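Local structure of Dps family protein (2D5K) at residues 96-107 with 136-147. The protein probably oxidises and stores iron inside a hollow shell of twelve subunits and helps protect DNA from oxidative damage, as other Dps proteins do. Residues are numbered along the deposited sequence; the frame is centred on the assembly and turned at random.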
# COMPACT_ATOMS: atom_id res chain seq x y z
N VAL B 96 24.23 -11.80 23.31
CA VAL B 96 23.69 -10.50 23.68
C VAL B 96 24.69 -9.75 24.56
O VAL B 96 24.84 -8.54 24.43
CB VAL B 96 22.33 -10.65 24.40
CG1 VAL B 96 21.81 -9.28 24.82
CG2 VAL B 96 21.34 -11.32 23.47
N GLU B 97 25.38 -10.48 25.43
CA GLU B 97 26.38 -9.85 26.29
C GLU B 97 27.48 -9.23 25.44
O GLU B 97 27.90 -8.10 25.68
CB GLU B 97 27.00 -10.87 27.26
CG GLU B 97 26.04 -11.42 28.29
CD GLU B 97 26.72 -12.38 29.26
OE1 GLU B 97 27.46 -13.27 28.80
OE2 GLU B 97 26.49 -12.24 30.48
N GLU B 98 27.97 -9.96 24.44
CA GLU B 98 29.03 -9.44 23.59
C GLU B 98 28.56 -8.25 22.76
O GLU B 98 29.30 -7.28 22.60
CB GLU B 98 29.60 -10.51 22.67
CG GLU B 98 30.79 -9.99 21.86
CD GLU B 98 31.68 -11.08 21.32
OE1 GLU B 98 32.16 -11.91 22.12
OE2 GLU B 98 31.91 -11.11 20.10
N LEU B 99 27.35 -8.33 22.22
CA LEU B 99 26.85 -7.21 21.43
C LEU B 99 26.73 -5.99 22.34
O LEU B 99 27.03 -4.87 21.92
CB LEU B 99 25.48 -7.54 20.83
CG LEU B 99 25.50 -8.56 19.68
CD1 LEU B 99 24.07 -8.81 19.22
CD2 LEU B 99 26.35 -8.03 18.53
N SER B 100 26.31 -6.20 23.58
CA SER B 100 26.19 -5.08 24.50
C SER B 100 27.55 -4.44 24.72
O SER B 100 27.68 -3.21 24.70
CB SER B 100 25.60 -5.52 25.84
OG SER B 100 25.52 -4.41 26.72
N GLN B 101 28.58 -5.26 24.92
CA GLN B 101 29.92 -4.73 25.12
C GLN B 101 30.37 -4.00 23.86
O GLN B 101 31.00 -2.95 23.94
CB GLN B 101 30.91 -5.83 25.47
CG GLN B 101 32.30 -5.30 25.84
CD GLN B 101 32.27 -4.40 27.07
OE1 GLN B 101 31.86 -4.82 28.15
NE2 GLN B 101 32.70 -3.15 26.90
N ASP B 102 30.05 -4.55 22.69
CA ASP B 102 30.43 -3.89 21.44
C ASP B 102 29.75 -2.53 21.34
O ASP B 102 30.38 -1.53 21.00
CB ASP B 102 30.02 -4.72 20.21
CG ASP B 102 30.94 -5.90 19.97
OD1 ASP B 102 32.13 -5.82 20.34
OD2 ASP B 102 30.48 -6.90 19.38
N PHE B 103 28.45 -2.49 21.64
CA PHE B 103 27.71 -1.24 21.57
C PHE B 103 28.21 -0.22 22.58
O PHE B 103 28.21 0.98 22.31
CB PHE B 103 26.22 -1.51 21.72
CG PHE B 103 25.57 -2.00 20.44
CD1 PHE B 103 26.17 -3.00 19.68
CD2 PHE B 103 24.36 -1.46 20.00
CE1 PHE B 103 25.59 -3.44 18.49
CE2 PHE B 103 23.77 -1.90 18.82
CZ PHE B 103 24.39 -2.89 18.06
N THR B 104 28.64 -0.69 23.74
CA THR B 104 29.18 0.21 24.75
C THR B 104 30.48 0.81 24.20
O THR B 104 30.72 2.01 24.31
CB THR B 104 29.49 -0.54 26.07
OG1 THR B 104 28.26 -0.88 26.72
CG2 THR B 104 30.33 0.33 27.01
N ASN B 105 31.31 -0.04 23.60
CA ASN B 105 32.57 0.41 23.03
C ASN B 105 32.37 1.39 21.88
O ASN B 105 33.07 2.40 21.79
CB ASN B 105 33.41 -0.78 22.53
CG ASN B 105 33.84 -1.70 23.65
OD1 ASN B 105 33.87 -1.31 24.82
ND2 ASN B 105 34.20 -2.93 23.29
N ILE B 106 31.42 1.08 21.01
CA ILE B 106 31.14 1.94 19.87
C ILE B 106 30.58 3.29 20.33
O ILE B 106 30.98 4.33 19.82
CB ILE B 106 30.13 1.26 18.92
CG1 ILE B 106 30.81 0.06 18.24
CG2 ILE B 106 29.60 2.26 17.88
CD1 ILE B 106 29.85 -0.89 17.55
N SER B 107 29.67 3.27 21.30
CA SER B 107 29.10 4.52 21.78
C SER B 107 30.19 5.43 22.33
O SER B 107 30.15 6.65 22.14
CB SER B 107 28.05 4.25 22.86
OG SER B 107 27.44 5.47 23.27
N VAL B 136 22.48 3.16 18.75
CA VAL B 136 23.37 2.27 19.49
C VAL B 136 23.00 2.25 20.98
O VAL B 136 22.87 1.18 21.59
CB VAL B 136 24.85 2.71 19.32
CG1 VAL B 136 25.74 2.01 20.35
CG2 VAL B 136 25.32 2.37 17.91
N ASP B 137 22.82 3.43 21.56
CA ASP B 137 22.47 3.51 22.98
C ASP B 137 21.11 2.90 23.27
O ASP B 137 20.91 2.26 24.30
CB ASP B 137 22.49 4.97 23.45
CG ASP B 137 23.89 5.54 23.54
OD1 ASP B 137 24.86 4.76 23.45
OD2 ASP B 137 24.03 6.78 23.71
N LYS B 138 20.16 3.12 22.37
CA LYS B 138 18.81 2.59 22.54
C LYS B 138 18.86 1.06 22.53
O LYS B 138 18.30 0.41 23.41
CB LYS B 138 17.91 3.09 21.41
CG LYS B 138 16.45 2.69 21.53
CD LYS B 138 15.64 3.34 20.42
CE LYS B 138 14.16 3.04 20.56
NZ LYS B 138 13.36 3.65 19.44
N HIS B 139 19.54 0.50 21.54
CA HIS B 139 19.67 -0.96 21.45
C HIS B 139 20.38 -1.50 22.68
O HIS B 139 20.02 -2.55 23.21
CB HIS B 139 20.47 -1.36 20.21
CG HIS B 139 19.73 -1.16 18.92
ND1 HIS B 139 18.51 -1.74 18.67
CD2 HIS B 139 20.07 -0.48 17.81
CE1 HIS B 139 18.12 -1.42 17.45
NE2 HIS B 139 19.05 -0.65 16.90
N ASN B 140 21.41 -0.79 23.14
CA ASN B 140 22.16 -1.26 24.29
C ASN B 140 21.28 -1.34 25.53
O ASN B 140 21.40 -2.27 26.32
CB ASN B 140 23.37 -0.35 24.54
CG ASN B 140 24.52 -1.09 25.20
OD1 ASN B 140 24.45 -2.30 25.40
ND2 ASN B 140 25.58 -0.37 25.53
N TRP B 141 20.39 -0.37 25.70
CA TRP B 141 19.48 -0.41 26.85
C TRP B 141 18.65 -1.69 26.74
O TRP B 141 18.44 -2.39 27.73
CB TRP B 141 18.57 0.82 26.88
CG TRP B 141 17.22 0.53 27.48
CD1 TRP B 141 16.96 0.04 28.73
CD2 TRP B 141 15.95 0.62 26.81
NE1 TRP B 141 15.61 -0.20 28.88
CE2 TRP B 141 14.97 0.15 27.72
CE3 TRP B 141 15.55 1.06 25.54
CZ2 TRP B 141 13.61 0.10 27.39
CZ3 TRP B 141 14.20 1.00 25.22
CH2 TRP B 141 13.25 0.53 26.13
N MET B 142 18.17 -1.99 25.54
CA MET B 142 17.37 -3.20 25.34
C MET B 142 18.19 -4.46 25.64
O MET B 142 17.69 -5.37 26.30
CB MET B 142 16.83 -3.25 23.91
CG MET B 142 15.92 -2.08 23.56
SD MET B 142 15.20 -2.23 21.92
CE MET B 142 14.10 -0.81 21.92
N PHE B 143 19.44 -4.51 25.18
CA PHE B 143 20.29 -5.67 25.45
C PHE B 143 20.46 -5.86 26.95
O PHE B 143 20.31 -6.96 27.47
CB PHE B 143 21.69 -5.52 24.83
CG PHE B 143 21.69 -5.38 23.33
CD1 PHE B 143 20.73 -6.01 22.55
CD2 PHE B 143 22.69 -4.65 22.70
CE1 PHE B 143 20.76 -5.91 21.16
CE2 PHE B 143 22.73 -4.54 21.30
CZ PHE B 143 21.76 -5.17 20.53
N LYS B 144 20.80 -4.77 27.64
CA LYS B 144 21.00 -4.83 29.09
C LYS B 144 19.73 -5.23 29.83
O LYS B 144 19.81 -5.90 30.86
CB LYS B 144 21.49 -3.48 29.61
CG LYS B 144 22.88 -3.10 29.10
CD LYS B 144 23.28 -1.72 29.60
CE LYS B 144 24.65 -1.32 29.10
NZ LYS B 144 25.04 0.03 29.62
N SER B 145 18.58 -4.83 29.31
CA SER B 145 17.31 -5.19 29.95
C SER B 145 17.08 -6.69 29.76
O SER B 145 16.66 -7.38 30.68
CB SER B 145 16.16 -4.38 29.35
OG SER B 145 16.29 -3.01 29.67
N TYR B 146 17.35 -7.17 28.55
CA TYR B 146 17.19 -8.59 28.25
C TYR B 146 18.09 -9.42 29.17
O TYR B 146 17.70 -10.49 29.64
CB TYR B 146 17.57 -8.86 26.79
CG TYR B 146 17.63 -10.33 26.42
CD1 TYR B 146 16.49 -11.00 25.97
CD2 TYR B 146 18.81 -11.05 26.54
CE1 TYR B 146 16.54 -12.36 25.65
CE2 TYR B 146 18.87 -12.41 26.23
CZ TYR B 146 17.73 -13.06 25.78
OH TYR B 146 17.78 -14.40 25.47
N LEU B 147 19.29 -8.91 29.42
CA LEU B 147 20.28 -9.59 30.25
C LEU B 147 20.07 -9.49 31.76
O LEU B 147 20.68 -10.23 32.53
CB LEU B 147 21.67 -9.07 29.91
CG LEU B 147 22.18 -9.37 28.50
CD1 LEU B 147 23.45 -8.57 28.22
CD2 LEU B 147 22.43 -10.87 28.36
O HOH W 1 27.36 0.92 28.62
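In the four-helix bundle of this ferritin-like subunit, Phe103 of helix 92-120 and Phe143 of helix 123-147 interlock as knobs into holes. CE2 of Phe143 stands 3.6 Å above the centre of the Phe103 ring, an edge-to-face pair with planes at 75°. Phe103 sits among Val136, His139, Asn140 and Phe143; Phe143 in turn fits between Val96, Leu99, Ser100 and Phe103. The segments run antiparallel at 148°, and their axes approach to 9.3 Å. Helices 5-32 and 38-65 complete the bundle, meeting Leu99 with Leu26, Phe29 and Phe45, while His139 NE2 is hydrogen-bonded to Glu51 OE1. On another flank the Asn140 amide, its CG anti to the backbone N (chi1 -151°), reaches across. Asn140 OD1 accepts from Ser100 OG at 2.7 Å, in the carbonyl plane. Asn140 ND2 donates in its amide plane to Thr104 OG1 at 3.0 Å, so both ends are held and the amide's rotation is fixed. A water links Thr104 OG1 to Lys144 NZ. At one end Ser107 OG donates to the syn lone pair of Asp137 OD1 (2.7 Å); the other oxygen, OD2, makes a salt bridge to Arg62 of a neighbouring subunit. At the other, Val96 CG1 packs 3.7 Å from Leu147 CG, and Val96 CG2 meets Tyr146 CE2.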